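Local coordinates for protein SnoaL-like polyketide cyclase (Agrobacterium tumefaciens str. C58, PDB 3EHC) that is of unknown function but belongs to the SnoaL-like polyketide cyclase family of the NTF2 clan, and so may bind or cyclise a polyketide-like substrate, at residues B[53-63]-B[75-86]. Residues are numbered along the deposited sequence; the frame is centred on the assembly and turned at random. Where two conformers were deposited one is given.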
ATOM      1  N   ALA B  53     -21.260  -7.593  -1.902  1.00 39.34           N
ATOM      2  CA  ALA B  53     -22.280  -7.693  -2.961  1.00 39.61           C
ATOM      3  C   ALA B  53     -21.574  -7.806  -4.322  1.00 39.95           C
ATOM      4  O   ALA B  53     -21.940  -8.615  -5.181  1.00 41.68           O
ATOM      5  CB  ALA B  53     -23.211  -6.465  -2.946  1.00 39.93           C
ATOM      6  N   ASP B  54     -20.546  -6.993  -4.493  1.00 40.19           N
ATOM      7  CA  ASP B  54     -19.733  -6.984  -5.712  1.00 40.66           C
ATOM      8  C   ASP B  54     -18.777  -8.178  -5.896  1.00 38.70           C
ATOM      9  O   ASP B  54     -18.427  -8.512  -7.021  1.00 36.65           O
ATOM     10  CB  ASP B  54     -18.779  -5.763  -5.767  1.00 41.64           C
ATOM     11  CG  ASP B  54     -19.480  -4.431  -5.977  1.00 45.46           C
ATOM     12  OD1 ASP B  54     -20.651  -4.423  -6.405  1.00 45.97           O
ATOM     13  OD2 ASP B  54     -18.821  -3.382  -5.737  1.00 43.47           O
ATOM     14  N   ILE B  55     -18.287  -8.755  -4.799  1.00 38.27           N
ATOM     15  CA  ILE B  55     -17.343  -9.904  -4.818  1.00 35.66           C
ATOM     16  C   ILE B  55     -17.809 -10.922  -3.758  1.00 36.74           C
ATOM     17  O   ILE B  55     -17.292 -10.930  -2.630  1.00 38.03           O
ATOM     18  CB  ILE B  55     -15.842  -9.504  -4.546  1.00 36.06           C
ATOM     19  CG1 ILE B  55     -15.403  -8.306  -5.391  1.00 35.31           C
ATOM     20  CG2 ILE B  55     -14.894 -10.711  -4.783  1.00 30.43           C
ATOM     21  CD1 ILE B  55     -14.009  -7.799  -5.091  1.00 32.70           C
ATOM     22  N   PRO B  56     -18.839 -11.723  -4.087  1.00 36.60           N
ATOM     23  CA  PRO B  56     -19.407 -12.687  -3.146  1.00 36.95           C
ATOM     24  C   PRO B  56     -18.395 -13.593  -2.435  1.00 35.86           C
ATOM     25  O   PRO B  56     -18.553 -13.840  -1.244  1.00 37.30           O
ATOM     26  CB  PRO B  56     -20.408 -13.475  -4.023  1.00 37.27           C
ATOM     27  CG  PRO B  56     -20.831 -12.488  -5.079  1.00 35.70           C
ATOM     28  CD  PRO B  56     -19.585 -11.689  -5.364  1.00 36.29           C
ATOM     29  N   ASP B  57     -17.355 -14.035  -3.137  1.00 35.61           N
ATOM     30  CA  ASP B  57     -16.353 -14.941  -2.561  1.00 34.56           C
ATOM     31  C   ASP B  57     -15.187 -14.193  -1.897  1.00 35.30           C
ATOM     32  O   ASP B  57     -14.146 -14.788  -1.641  1.00 36.62           O
ATOM     33  CB  ASP B  57     -15.839 -15.938  -3.619  1.00 34.94           C
ATOM     34  CG  ASP B  57     -15.027 -15.271  -4.716  1.00 32.96           C
ATOM     35  OD1 ASP B  57     -14.911 -14.033  -4.720  1.00 38.37           O
ATOM     36  OD2 ASP B  57     -14.472 -15.983  -5.574  1.00 37.17           O
ATOM     37  N   LEU B  58     -15.368 -12.901  -1.609  1.00 36.19           N
ATOM     38  CA  LEU B  58     -14.303 -12.080  -0.999  1.00 36.60           C
ATOM     39  C   LEU B  58     -13.908 -12.714   0.328  1.00 36.37           C
ATOM     40  O   LEU B  58     -14.754 -13.199   1.072  1.00 36.10           O
ATOM     41  CB  LEU B  58     -14.757 -10.623  -0.791  1.00 35.18           C
ATOM     42  CG  LEU B  58     -13.709  -9.585  -0.391  1.00 34.06           C
ATOM     43  CD1 LEU B  58     -12.667  -9.421  -1.497  1.00 30.08           C
ATOM     44  CD2 LEU B  58     -14.417  -8.319  -0.147  1.00 32.48           C
ATOM     45  N   ARG B  59     -12.611 -12.706   0.592  1.00 38.24           N
ATOM     46  CA  ARG B  59     -12.032 -13.227   1.817  1.00 38.63           C
ATOM     47  C   ARG B  59     -10.756 -12.423   2.137  1.00 38.76           C
ATOM     48  O   ARG B  59      -9.930 -12.162   1.262  1.00 39.57           O
ATOM     49  CB  ARG B  59     -11.722 -14.710   1.646  1.00 39.05           C
ATOM     50  CG  ARG B  59     -11.000 -15.326   2.805  1.00 44.66           C
ATOM     51  CD  ARG B  59     -10.956 -16.834   2.729  1.00 55.20           C
ATOM     52  NE  ARG B  59     -11.300 -17.388   4.038  1.00 60.70           N
ATOM     53  CZ  ARG B  59     -10.496 -17.393   5.098  1.00 65.31           C
ATOM     54  NH1 ARG B  59      -9.265 -16.894   5.026  1.00 71.02           N
ATOM     55  NH2 ARG B  59     -10.931 -17.904   6.241  1.00 68.14           N
ATOM     56  N   PHE B  60     -10.608 -12.064   3.405  1.00 39.47           N
ATOM     57  CA  PHE B  60      -9.535 -11.216   3.888  1.00 38.08           C
ATOM     58  C   PHE B  60      -8.452 -12.045   4.571  1.00 38.98           C
ATOM     59  O   PHE B  60      -8.717 -12.828   5.473  1.00 40.19           O
ATOM     60  CB  PHE B  60     -10.106 -10.188   4.854  1.00 38.18           C
ATOM     61  CG  PHE B  60     -10.993  -9.179   4.205  1.00 33.63           C
ATOM     62  CD1 PHE B  60     -12.339  -9.441   4.023  1.00 36.50           C
ATOM     63  CD2 PHE B  60     -10.483  -7.962   3.784  1.00 35.74           C
ATOM     64  CE1 PHE B  60     -13.186  -8.492   3.426  1.00 39.01           C
ATOM     65  CE2 PHE B  60     -11.319  -6.998   3.181  1.00 39.26           C
ATOM     66  CZ  PHE B  60     -12.673  -7.262   3.011  1.00 37.10           C
ATOM     67  N   GLU B  61      -7.231 -11.851   4.115  1.00 40.35           N
ATOM     68  CA  GLU B  61      -6.090 -12.580   4.580  1.00 41.16           C
ATOM     69  C   GLU B  61      -4.876 -11.666   4.477  1.00 38.94           C
ATOM     70  O   GLU B  61      -4.552 -11.228   3.389  1.00 37.76           O
ATOM     71  CB  GLU B  61      -5.924 -13.767   3.641  1.00 45.06           C
ATOM     72  CG  GLU B  61      -4.777 -14.709   3.948  1.00 57.06           C
ATOM     73  CD  GLU B  61      -5.249 -16.029   4.494  1.00 65.33           C
ATOM     74  OE1 GLU B  61      -6.384 -16.459   4.157  1.00 71.91           O
ATOM     75  OE2 GLU B  61      -4.472 -16.632   5.257  1.00 68.30           O
ATOM     76  N   ALA B  62      -4.213 -11.395   5.603  1.00 38.61           N
ATOM     77  CA  ALA B  62      -3.017 -10.556   5.651  1.00 38.28           C
ATOM     78  C   ALA B  62      -1.760 -11.389   5.380  1.00 37.23           C
ATOM     79  O   ALA B  62      -1.530 -12.371   6.046  1.00 39.14           O
ATOM     80  CB  ALA B  62      -2.921  -9.881   7.015  1.00 36.26           C
ATOM     81  N   GLU B  63      -0.984 -10.988   4.374  0.50 36.22           N
ATOM     82  CA  GLU B  63       0.331 -11.576   4.104  0.50 35.34           C
ATOM     83  C   GLU B  63       1.367 -10.992   5.062  0.50 33.61           C
ATOM     84  O   GLU B  63       2.136 -11.728   5.676  0.50 35.42           O
ATOM     85  CB  GLU B  63       0.760 -11.322   2.645  0.50 35.86           C
ATOM     86  CG  GLU B  63       2.164 -11.863   2.277  0.50 34.71           C
ATOM     87  CD  GLU B  63       2.614 -11.495   0.881  0.50 35.40           C
ATOM     88  OE1 GLU B  63       1.780 -11.522  -0.036  0.50 36.39           O
ATOM     89  OE2 GLU B  63       3.817 -11.204   0.689  0.50 39.74           O
ATOM     90  N   ARG B  75      -0.426  -5.780   4.299  1.00 32.05           N
ATOM     91  CA  ARG B  75      -0.529  -6.246   2.924  1.00 32.00           C
ATOM     92  C   ARG B  75      -1.516  -7.408   2.929  1.00 33.39           C
ATOM     93  O   ARG B  75      -1.233  -8.451   3.484  1.00 33.30           O
ATOM     94  CB  ARG B  75       0.818  -6.686   2.371  1.00 29.74           C
ATOM     95  CG  ARG B  75       0.752  -7.289   0.990  1.00 29.87           C
ATOM     96  CD  ARG B  75       2.191  -7.670   0.595  1.00 34.08           C
ATOM     97  NE  ARG B  75       2.260  -8.578  -0.532  1.00 31.68           N
ATOM     98  CZ  ARG B  75       2.155  -8.180  -1.797  1.00 36.66           C
ATOM     99  NH1 ARG B  75       1.999  -6.891  -2.120  1.00 33.24           N
ATOM    100  NH2 ARG B  75       2.254  -9.068  -2.738  1.00 34.60           N
ATOM    101  N   LEU B  76      -2.670  -7.184   2.306  1.00 35.94           N
ATOM    102  CA  LEU B  76      -3.739  -8.148   2.166  1.00 35.82           C
ATOM    103  C   LEU B  76      -3.703  -8.655   0.736  1.00 37.38           C
ATOM    104  O   LEU B  76      -3.559  -7.857  -0.199  1.00 36.16           O
ATOM    105  CB  LEU B  76      -5.086  -7.453   2.372  1.00 37.17           C
ATOM    106  CG  LEU B  76      -5.277  -6.707   3.691  1.00 36.37           C
ATOM    107  CD1 LEU B  76      -6.502  -5.778   3.688  1.00 42.74           C
ATOM    108  CD2 LEU B  76      -5.370  -7.772   4.720  1.00 32.26           C
ATOM    109  N   PHE B  77      -3.876  -9.967   0.589  1.00 35.17           N
ATOM    110  CA  PHE B  77      -3.900 -10.646  -0.672  1.00 36.36           C
ATOM    111  C   PHE B  77      -5.322 -11.185  -0.929  1.00 36.09           C
ATOM    112  O   PHE B  77      -5.941 -11.802  -0.046  1.00 35.23           O
ATOM    113  CB  PHE B  77      -2.864 -11.780  -0.665  1.00 39.88           C
ATOM    114  CG  PHE B  77      -2.990 -12.694  -1.847  1.00 46.67           C
ATOM    115  CD1 PHE B  77      -2.743 -12.209  -3.126  1.00 47.02           C
ATOM    116  CD2 PHE B  77      -3.411 -14.022  -1.690  1.00 51.57           C
ATOM    117  CE1 PHE B  77      -2.878 -13.010  -4.230  1.00 46.41           C
ATOM    118  CE2 PHE B  77      -3.549 -14.856  -2.813  1.00 51.75           C
ATOM    119  CZ  PHE B  77      -3.288 -14.343  -4.083  1.00 49.90           C
ATOM    120  N   PHE B  78      -5.840 -10.881  -2.122  1.00 35.35           N
ATOM    121  CA  PHE B  78      -7.168 -11.319  -2.556  1.00 34.21           C
ATOM    122  C   PHE B  78      -7.071 -12.202  -3.768  1.00 34.03           C
ATOM    123  O   PHE B  78      -6.282 -11.950  -4.675  1.00 35.23           O
ATOM    124  CB  PHE B  78      -8.051 -10.123  -2.893  1.00 32.82           C
ATOM    125  CG  PHE B  78      -8.345  -9.249  -1.725  1.00 32.85           C
ATOM    126  CD1 PHE B  78      -9.396  -9.546  -0.869  1.00 34.96           C
ATOM    127  CD2 PHE B  78      -7.563  -8.094  -1.481  1.00 38.17           C
ATOM    128  CE1 PHE B  78      -9.665  -8.725   0.227  1.00 34.14           C
ATOM    129  CE2 PHE B  78      -7.826  -7.260  -0.425  1.00 30.51           C
ATOM    130  CZ  PHE B  78      -8.871  -7.560   0.437  1.00 37.03           C
ATOM    131  N   ASP B  79      -7.881 -13.252  -3.745  1.00 35.10           N
ATOM    132  CA  ASP B  79      -8.049 -14.187  -4.832  1.00 34.35           C
ATOM    133  C   ASP B  79      -9.562 -14.453  -4.898  1.00 34.79           C
ATOM    134  O   ASP B  79     -10.102 -15.214  -4.116  1.00 33.33           O
ATOM    135  CB  ASP B  79      -7.236 -15.449  -4.507  1.00 35.45           C
ATOM    136  CG  ASP B  79      -7.179 -16.455  -5.650  1.00 36.97           C
ATOM    137  OD1 ASP B  79      -7.799 -16.238  -6.706  1.00 37.98           O
ATOM    138  OD2 ASP B  79      -6.473 -17.476  -5.479  1.00 38.32           O
ATOM    139  N   CYS B  80     -10.242 -13.753  -5.793  1.00 35.04           N
ATOM    140  CA  CYS B  80     -11.685 -13.628  -5.726  1.00 34.26           C
ATOM    141  C   CYS B  80     -12.303 -13.386  -7.112  1.00 32.97           C
ATOM    142  O   CYS B  80     -11.576 -13.323  -8.111  1.00 30.82           O
ATOM    143  CB  CYS B  80     -12.030 -12.525  -4.732  1.00 33.42           C
ATOM    144  SG  CYS B  80     -11.372 -10.957  -5.182  1.00 35.67           S
ATOM    145  N   THR B  81     -13.635 -13.263  -7.152  1.00 34.62           N
ATOM    146  CA  THR B  81     -14.398 -13.309  -8.389  1.00 33.80           C
ATOM    147  C   THR B  81     -15.459 -12.189  -8.384  1.00 33.66           C
ATOM    148  O   THR B  81     -16.613 -12.408  -8.040  1.00 32.78           O
ATOM    149  CB  THR B  81     -15.007 -14.757  -8.576  1.00 33.75           C
ATOM    150  OG1 THR B  81     -14.070 -15.774  -8.157  1.00 30.40           O
ATOM    151  CG2 THR B  81     -15.401 -15.042  -9.999  1.00 29.37           C
ATOM    152  N   PRO B  82     -15.045 -10.969  -8.763  1.00 33.65           N
ATOM    153  CA  PRO B  82     -15.978  -9.844  -8.899  1.00 33.30           C
ATOM    154  C   PRO B  82     -17.020 -10.195  -9.930  1.00 33.70           C
ATOM    155  O   PRO B  82     -16.655 -10.664 -10.997  1.00 35.97           O
ATOM    156  CB  PRO B  82     -15.081  -8.711  -9.374  1.00 31.96           C
ATOM    157  CG  PRO B  82     -13.724  -9.081  -8.953  1.00 32.24           C
ATOM    158  CD  PRO B  82     -13.667 -10.571  -9.078  1.00 32.80           C
ATOM    159  N   LYS B  83     -18.294  -9.986  -9.601  1.00 33.84           N
ATOM    160  CA  LYS B  83     -19.414 -10.298 -10.484  1.00 36.88           C
ATOM    161  C   LYS B  83     -19.411  -9.528 -11.791  1.00 35.55           C
ATOM    162  O   LYS B  83     -19.824 -10.056 -12.829  1.00 33.62           O
ATOM    163  CB  LYS B  83     -20.717  -9.979  -9.781  1.00 36.47           C
ATOM    164  CG  LYS B  83     -21.157 -11.033  -8.865  1.00 44.63           C
ATOM    165  CD  LYS B  83     -22.592 -10.791  -8.410  1.00 48.55           C
ATOM    166  CE  LYS B  83     -23.412 -12.110  -8.423  1.00 58.79           C
ATOM    167  NZ  LYS B  83     -24.587 -12.071  -7.491  1.00 60.39           N
ATOM    168  N   SER B  84     -18.972  -8.280 -11.715  1.00 35.26           N
ATOM    169  CA  SER B  84     -19.252  -7.316 -12.736  1.00 37.13           C
ATOM    170  C   SER B  84     -18.091  -6.307 -12.853  1.00 36.05           C
ATOM    171  O   SER B  84     -16.949  -6.711 -13.086  1.00 34.52           O
ATOM    172  CB  SER B  84     -20.601  -6.696 -12.384  1.00 35.27           C
ATOM    173  OG  SER B  84     -21.110  -6.035 -13.493  1.00 43.46           O
ATOM    174  N   ILE B  85     -18.383  -5.014 -12.727  1.00 37.14           N
ATOM    175  CA  ILE B  85     -17.379  -3.963 -12.808  1.00 37.64           C
ATOM    176  C   ILE B  85     -16.697  -3.879 -11.474  1.00 37.44           C
ATOM    177  O   ILE B  85     -17.369  -3.970 -10.463  1.00 40.61           O
ATOM    178  CB  ILE B  85     -18.034  -2.618 -13.110  1.00 38.22           C
ATOM    179  CG1 ILE B  85     -18.761  -2.705 -14.465  1.00 37.78           C
ATOM    180  CG2 ILE B  85     -16.984  -1.526 -13.090  1.00 33.81           C
ATOM    181  CD1 ILE B  85     -19.990  -1.788 -14.564  1.00 47.54           C
ATOM    182  N   PHE B  86     -15.375  -3.737 -11.470  1.00 36.04           N
ATOM    183  CA  PHE B  86     -14.609  -3.568 -10.236  1.00 35.50           C
ATOM    184  C   PHE B  86     -13.399  -2.685 -10.544  1.00 36.39           C
ATOM    185  O   PHE B  86     -12.600  -3.025 -11.404  1.00 34.63           O
ATOM    186  CB  PHE B  86     -14.187  -4.940  -9.624  1.00 35.52           C
ATOM    187  CG  PHE B  86     -13.393  -4.815  -8.339  1.00 32.70           C
ATOM    188  CD1 PHE B  86     -13.959  -4.226  -7.200  1.00 37.24           C
ATOM    189  CD2 PHE B  86     -12.078  -5.281  -8.264  1.00 37.37           C
ATOM    190  CE1 PHE B  86     -13.214  -4.080  -6.010  1.00 34.69           C
ATOM    191  CE2 PHE B  86     -11.323  -5.128  -7.099  1.00 37.09           C
ATOM    192  CZ  PHE B  86     -11.900  -4.547  -5.961  1.00 36.80           C
TER
HETATM  193  O   HOH W   1     -18.326  -6.724  -9.485  1.00 36.37           O
HETATM  194  O   HOH W   2     -11.627 -15.184  -1.745  1.00 37.84           O
HETATM  195  O   HOH W   3     -10.113 -13.024  -1.570  1.00 32.41           O
HETATM  196  O   HOH W   4      -7.204 -10.138   1.772  1.00 39.68           O
HETATM  197  O   HOH W   5       2.295 -12.318  -2.775  1.00 43.64           O
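The F78 ring turns its edge to one face of F60, with centroids 5.3 Å apart and planes at 80°, which defines an offset edge-to-face pair. A water sits over the centre of one F78 face, and F98 of strand 96-107 also meets this ring. F86 offers a face to I55, whose CD1 stands over it 4.0 Å from the ring centroid, a CH-pi contact. With I55 CG2 anti to the backbone N, that methyl presses on C80 CB at 3.4 Å, tighter than usual packing. The guanidinium of R75 receives E63 OE1 near its edge: NE to OE1 is 3.0 Å, the two planes stand 84° apart, and a water joins OE1 to NH2, while NH1 bonds H101. Between these ends, the chain leading from helix 40-54 into strand 62-67, outermost in this chain's sheet of the NTF2-like fold, runs antiparallel to strand 71-80. E61 O accepts F77 N and E63 N donates to R75 O, flanking A62 and L76, an antiparallel non-hydrogen-bonded pair. Towards the helix, waters lie between the loop and strand 71-80: one within hydrogen-bonding distance of D57 O and D79 O, another accepting from D79 N and lying near R59 O. Past these waters, D57 grips T81 twice, OD1 taking T81 N through its syn lone pair and OD2 taking OG1 at 2.6 Å, 27° out of the carboxylate plane. Beyond it, K83 N donates to D54 O at 3.0 Å.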